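Local structure of citrate synthase (Pyrobaculum aerophilum, 2IBP) at residues Y90-R102 against L113-E125. The protein probably catalyses the condensation of oxaloacetate with acetyl-CoA and water to give citrate and CoA, the entry step of the tricarboxylic acid cycle. Residues are numbered along the deposited sequence; the frame is centred on the assembly and turned at random.
Sequences YRELHPATVEVIR and LEAAVAAEGAYDE
An antiparallel helical hairpin in the largely helical body of citrate synthase joins T97 to E120: the axes of helices 95-102 and 113-123 approach to 8.4 Å at 161°, close enough for one buried carboxylate to reach the first turn of the neighbouring helix. E120 illustrates how such an acid is held. Its CG lies anti to the backbone N (chi1 -175°) and the chain then bends at chi2, bringing OE1 up to the start of helix 95-102. There OE1 accepts two bonds on different sides: H94 N donates nearly straight to the syn lone pair at 2.9 Å, while T97 OG1 gives its proton to the anti side, 20° out of the carboxylate plane, at 2.6 Å. OE2 turns to K157 in a salt bridge. Its own proton spent on E120, the T97 hydroxyl also accepts from a water that donates in turn to A119 O, a second bridge between the helices. H94 caps its helix through ND1, which takes the N-H of A96 in the ring plane. One face of this imidazole lies on P95 CD and the other meets Y123 CB, 4.0 Å from the ring centroid; the tyrosine ring itself is slid aside, with A96 CB against its CE2 at 3.6 Å. Y123 OH hydrogen-bonds to the backbone of N103 and K106 of the second subunit. Further along, alanines permit the close approach: V100 sets CG1 on A115 CB and CG2 on A119 CB, and I101 CG1 rests on A116 CB at 3.7 Å. An alanine in place of E120 would probably leave H94 N and the T97 hydroxyl without their acceptor and K157 without this carboxylate as partner. With two donors and a lysine around it, the E120 carboxylate is likely to remain ionised despite its burial, tying the start of helix 95-102 to helix 113-123.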
loop_
_atom_site.group_PDB
_atom_site.type_symbol
_atom_site.label_atom_id
_atom_site.label_comp_id
_atom_site.label_asym_id
_atom_site.label_seq_id
_atom_site.Cartn_x
_atom_site.Cartn_y
_atom_site.Cartn_z
ATOM N N TYR A 90 -16.649 -19.243 -0.998
ATOM C CA TYR A 90 -15.670 -18.261 -1.444
ATOM C C TYR A 90 -14.233 -18.737 -1.468
ATOM O O TYR A 90 -13.384 -18.068 -2.050
ATOM C CB TYR A 90 -15.701 -17.022 -0.557
ATOM C CG TYR A 90 -17.015 -16.306 -0.502
ATOM C CD1 TYR A 90 -17.818 -16.202 -1.624
ATOM C CD2 TYR A 90 -17.358 -15.580 0.620
ATOM C CE1 TYR A 90 -19.017 -15.510 -1.562
ATOM C CE2 TYR A 90 -18.518 -14.861 0.680
ATOM C CZ TYR A 90 -19.339 -14.821 -0.410
ATOM O OH TYR A 90 -20.510 -14.115 -0.319
ATOM N N ARG A 91 -13.937 -19.872 -0.848
ATOM C CA ARG A 91 -12.546 -20.324 -0.761
ATOM C C ARG A 91 -11.839 -20.469 -2.091
ATOM O O ARG A 91 -10.643 -20.187 -2.193
ATOM C CB ARG A 91 -12.450 -21.660 -0.032
ATOM C CG ARG A 91 -12.825 -21.592 1.397
ATOM C CD ARG A 91 -12.795 -22.978 1.979
ATOM N NE ARG A 91 -13.154 -22.973 3.385
ATOM C CZ ARG A 91 -13.368 -24.072 4.103
ATOM N NH1 ARG A 91 -13.347 -25.260 3.521
ATOM N NH2 ARG A 91 -13.658 -23.973 5.381
ATOM N N GLU A 92 -12.526 -20.977 -3.102
ATOM C CA GLU A 92 -11.883 -21.243 -4.383
ATOM C C GLU A 92 -11.543 -19.945 -5.094
ATOM O O GLU A 92 -12.250 -18.946 -4.941
ATOM C CB GLU A 92 -12.763 -22.115 -5.271
ATOM C CG GLU A 92 -12.127 -22.548 -6.579
ATOM C CD GLU A 92 -10.819 -23.311 -6.421
ATOM O OE1 GLU A 92 -10.845 -24.557 -6.506
ATOM O OE2 GLU A 92 -9.773 -22.681 -6.165
ATOM N N LEU A 93 -10.429 -19.962 -5.815
ATOM C CA LEU A 93 -9.965 -18.795 -6.519
ATOM C C LEU A 93 -10.392 -18.849 -7.974
ATOM O O LEU A 93 -10.633 -19.919 -8.544
ATOM C CB LEU A 93 -8.436 -18.713 -6.434
ATOM C CG LEU A 93 -7.870 -18.720 -5.023
ATOM C CD1 LEU A 93 -6.324 -18.812 -5.066
ATOM C CD2 LEU A 93 -8.360 -17.507 -4.233
ATOM N N HIS A 94 -10.430 -17.667 -8.583
ATOM C CA HIS A 94 -10.720 -17.511 -10.002
ATOM C C HIS A 94 -9.562 -18.126 -10.794
ATOM O O HIS A 94 -8.391 -18.030 -10.382
ATOM C CB HIS A 94 -10.820 -16.019 -10.326
ATOM C CG HIS A 94 -11.310 -15.725 -11.711
ATOM N ND1 HIS A 94 -10.506 -15.827 -12.827
ATOM C CD2 HIS A 94 -12.515 -15.289 -12.154
ATOM C CE1 HIS A 94 -11.207 -15.505 -13.902
ATOM N NE2 HIS A 94 -12.431 -15.177 -13.522
ATOM N N PRO A 95 -9.855 -18.790 -11.916
ATOM C CA PRO A 95 -8.760 -19.380 -12.670
ATOM C C PRO A 95 -7.610 -18.414 -12.996
ATOM O O PRO A 95 -6.458 -18.823 -13.005
ATOM C CB PRO A 95 -9.449 -19.887 -13.943
ATOM C CG PRO A 95 -10.832 -20.171 -13.522
ATOM C CD PRO A 95 -11.167 -19.128 -12.498
ATOM N N ALA A 96 -7.915 -17.145 -13.264
ATOM C CA ALA A 96 -6.879 -16.167 -13.584
ATOM C C ALA A 96 -5.950 -15.987 -12.398
ATOM O O ALA A 96 -4.731 -15.873 -12.554
ATOM C CB ALA A 96 -7.490 -14.827 -13.975
ATOM N N THR A 97 -6.530 -15.999 -11.203
ATOM C CA THR A 97 -5.756 -15.868 -9.972
ATOM C C THR A 97 -4.807 -17.057 -9.813
ATOM O O THR A 97 -3.640 -16.889 -9.493
ATOM C CB THR A 97 -6.691 -15.799 -8.770
ATOM O OG1 THR A 97 -7.613 -14.720 -8.970
ATOM C CG2 THR A 97 -5.918 -15.612 -7.469
ATOM N N VAL A 98 -5.305 -18.257 -10.080
ATOM C CA VAL A 98 -4.493 -19.465 -9.981
ATOM C C VAL A 98 -3.332 -19.403 -10.971
ATOM O O VAL A 98 -2.198 -19.731 -10.614
ATOM C CB VAL A 98 -5.345 -20.726 -10.206
ATOM C CG1 VAL A 98 -4.470 -21.973 -10.154
ATOM C CG2 VAL A 98 -6.429 -20.786 -9.154
ATOM N N GLU A 99 -3.583 -18.871 -12.169
ATOM C CA GLU A 99 -2.498 -18.731 -13.142
ATOM C C GLU A 99 -1.482 -17.702 -12.669
ATOM O O GLU A 99 -0.283 -17.870 -12.886
ATOM C CB GLU A 99 -3.025 -18.407 -14.530
ATOM C CG GLU A 99 -3.867 -19.543 -15.095
ATOM C CD GLU A 99 -3.133 -20.886 -15.078
ATOM O OE1 GLU A 99 -1.988 -20.947 -15.580
ATOM O OE2 GLU A 99 -3.696 -21.877 -14.554
ATOM N N VAL A 100 -1.951 -16.614 -12.060
ATOM C CA VAL A 100 -1.031 -15.634 -11.510
ATOM C C VAL A 100 -0.130 -16.302 -10.465
ATOM O O VAL A 100 1.084 -16.161 -10.500
ATOM C CB VAL A 100 -1.776 -14.433 -10.933
ATOM C CG1 VAL A 100 -0.860 -13.573 -10.072
ATOM C CG2 VAL A 100 -2.376 -13.627 -12.083
ATOM N N ILE A 101 -0.727 -17.064 -9.552
ATOM C CA ILE A 101 0.066 -17.786 -8.547
ATOM C C ILE A 101 1.059 -18.761 -9.206
ATOM O O ILE A 101 2.224 -18.841 -8.800
ATOM C CB ILE A 101 -0.847 -18.544 -7.566
ATOM C CG1 ILE A 101 -1.722 -17.551 -6.789
ATOM C CG2 ILE A 101 -0.000 -19.358 -6.571
ATOM C CD1 ILE A 101 -2.876 -18.221 -5.994
ATOM N N ARG A 102 0.607 -19.499 -10.210
ATOM C CA ARG A 102 1.458 -20.463 -10.915
ATOM C C ARG A 102 2.674 -19.756 -11.486
ATOM O O ARG A 102 3.810 -20.229 -11.361
ATOM C CB ARG A 102 0.684 -21.110 -12.058
ATOM C CG ARG A 102 1.452 -22.212 -12.772
ATOM C CD ARG A 102 0.720 -22.679 -14.014
ATOM N NE ARG A 102 -0.663 -23.042 -13.728
ATOM C CZ ARG A 102 -1.079 -24.254 -13.364
ATOM N NH1 ARG A 102 -0.222 -25.252 -13.204
ATOM N NH2 ARG A 102 -2.373 -24.457 -13.133
ATOM N N LEU A 113 1.226 -13.479 -2.939
ATOM C CA LEU A 113 0.035 -13.012 -2.224
ATOM C C LEU A 113 -0.386 -11.652 -2.749
ATOM O O LEU A 113 -1.568 -11.435 -3.014
ATOM C CB LEU A 113 0.252 -12.908 -0.721
ATOM C CG LEU A 113 -0.176 -14.138 0.079
ATOM C CD1 LEU A 113 0.639 -15.371 -0.309
ATOM C CD2 LEU A 113 -0.045 -13.833 1.561
ATOM N N GLU A 114 0.562 -10.721 -2.842
ATOM C CA GLU A 114 0.238 -9.371 -3.314
ATOM C C GLU A 114 -0.419 -9.430 -4.681
ATOM O O GLU A 114 -1.481 -8.848 -4.890
ATOM C CB GLU A 114 1.495 -8.506 -3.465
ATOM C CG GLU A 114 2.170 -8.082 -2.200
ATOM C CD GLU A 114 3.367 -7.195 -2.484
ATOM O OE1 GLU A 114 3.229 -6.219 -3.264
ATOM O OE2 GLU A 114 4.457 -7.493 -1.955
ATOM N N ALA A 115 0.219 -10.133 -5.614
ATOM C CA ALA A 115 -0.278 -10.222 -6.984
ATOM C C ALA A 115 -1.592 -11.008 -7.082
ATOM O O ALA A 115 -2.513 -10.619 -7.799
ATOM C CB ALA A 115 0.786 -10.842 -7.896
ATOM N N ALA A 116 -1.688 -12.101 -6.328
ATOM C CA ALA A 116 -2.888 -12.929 -6.349
ATOM C C ALA A 116 -4.111 -12.195 -5.792
ATOM O O ALA A 116 -5.216 -12.304 -6.324
ATOM C CB ALA A 116 -2.647 -14.238 -5.562
ATOM N N VAL A 117 -3.916 -11.405 -4.746
ATOM C CA VAL A 117 -5.027 -10.650 -4.178
ATOM C C VAL A 117 -5.514 -9.602 -5.186
ATOM O O VAL A 117 -6.715 -9.460 -5.431
ATOM C CB VAL A 117 -4.628 -10.008 -2.867
ATOM C CG1 VAL A 117 -5.651 -8.968 -2.457
ATOM C CG2 VAL A 117 -4.451 -11.086 -1.808
ATOM N N ALA A 118 -4.583 -8.923 -5.841
ATOM C CA ALA A 118 -4.960 -7.951 -6.872
ATOM C C ALA A 118 -5.691 -8.666 -8.014
ATOM O O ALA A 118 -6.712 -8.189 -8.520
ATOM C CB ALA A 118 -3.723 -7.239 -7.430
ATOM N N ALA A 119 -5.152 -9.802 -8.445
ATOM C CA ALA A 119 -5.750 -10.570 -9.533
ATOM C C ALA A 119 -7.157 -11.019 -9.206
ATOM O O ALA A 119 -8.044 -10.915 -10.048
ATOM C CB ALA A 119 -4.901 -11.775 -9.889
ATOM N N GLU A 120 -7.364 -11.519 -7.994
ATOM C CA GLU A 120 -8.695 -11.973 -7.594
ATOM C C GLU A 120 -9.679 -10.806 -7.569
ATOM O O GLU A 120 -10.828 -10.931 -8.009
ATOM C CB GLU A 120 -8.641 -12.681 -6.244
ATOM C CG GLU A 120 -9.951 -13.305 -5.785
ATOM C CD GLU A 120 -10.358 -14.583 -6.520
ATOM O OE1 GLU A 120 -9.547 -15.186 -7.267
ATOM O OE2 GLU A 120 -11.517 -15.019 -6.291
ATOM N N GLY A 121 -9.223 -9.640 -7.138
ATOM C CA GLY A 121 -10.106 -8.481 -7.100
ATOM C C GLY A 121 -10.482 -7.997 -8.490
ATOM O O GLY A 121 -11.564 -7.407 -8.705
ATOM N N ALA A 122 -9.616 -8.316 -9.454
ATOM C CA ALA A 122 -9.751 -7.839 -10.836
ATOM C C ALA A 122 -10.977 -8.383 -11.529
ATOM O O ALA A 122 -11.581 -7.705 -12.365
ATOM C CB ALA A 122 -8.521 -8.202 -11.628
ATOM N N TYR A 123 -11.344 -9.616 -11.193
ATOM C CA TYR A 123 -12.475 -10.259 -11.841
ATOM C C TYR A 123 -13.659 -10.535 -10.911
ATOM O O TYR A 123 -14.645 -11.146 -11.332
ATOM C CB TYR A 123 -12.031 -11.543 -12.536
ATOM C CG TYR A 123 -11.112 -11.299 -13.708
ATOM C CD1 TYR A 123 -11.523 -10.521 -14.779
ATOM C CD2 TYR A 123 -9.862 -11.875 -13.765
ATOM C CE1 TYR A 123 -10.691 -10.288 -15.855
ATOM C CE2 TYR A 123 -9.016 -11.646 -14.830
ATOM C CZ TYR A 123 -9.441 -10.858 -15.881
ATOM O OH TYR A 123 -8.618 -10.666 -16.957
ATOM N N ASP A 124 -13.570 -10.070 -9.667
ATOM C CA ASP A 124 -14.641 -10.226 -8.682
ATOM C C ASP A 124 -15.781 -9.286 -9.067
ATOM O O ASP A 124 -15.628 -8.070 -9.056
ATOM C CB ASP A 124 -14.126 -9.899 -7.282
ATOM C CG ASP A 124 -15.178 -10.092 -6.199
ATOM O OD1 ASP A 124 -16.308 -9.607 -6.362
ATOM O OD2 ASP A 124 -14.857 -10.749 -5.196
ATOM N N GLU A 125 -16.928 -9.855 -9.429
ATOM C CA GLU A 125 -18.064 -9.037 -9.893
ATOM C C GLU A 125 -18.593 -8.053 -8.852
ATOM O O GLU A 125 -18.975 -6.928 -9.182
ATOM C CB GLU A 125 -19.191 -9.946 -10.392
ATOM C CG GLU A 125 -18.800 -10.789 -11.599
ATOM C CD GLU A 125 -19.893 -11.757 -12.037
ATOM O OE1 GLU A 125 -21.032 -11.660 -11.525
ATOM O OE2 GLU A 125 -19.606 -12.621 -12.897
HETATM O O HOH W 1 -8.997 -13.352 -10.860
#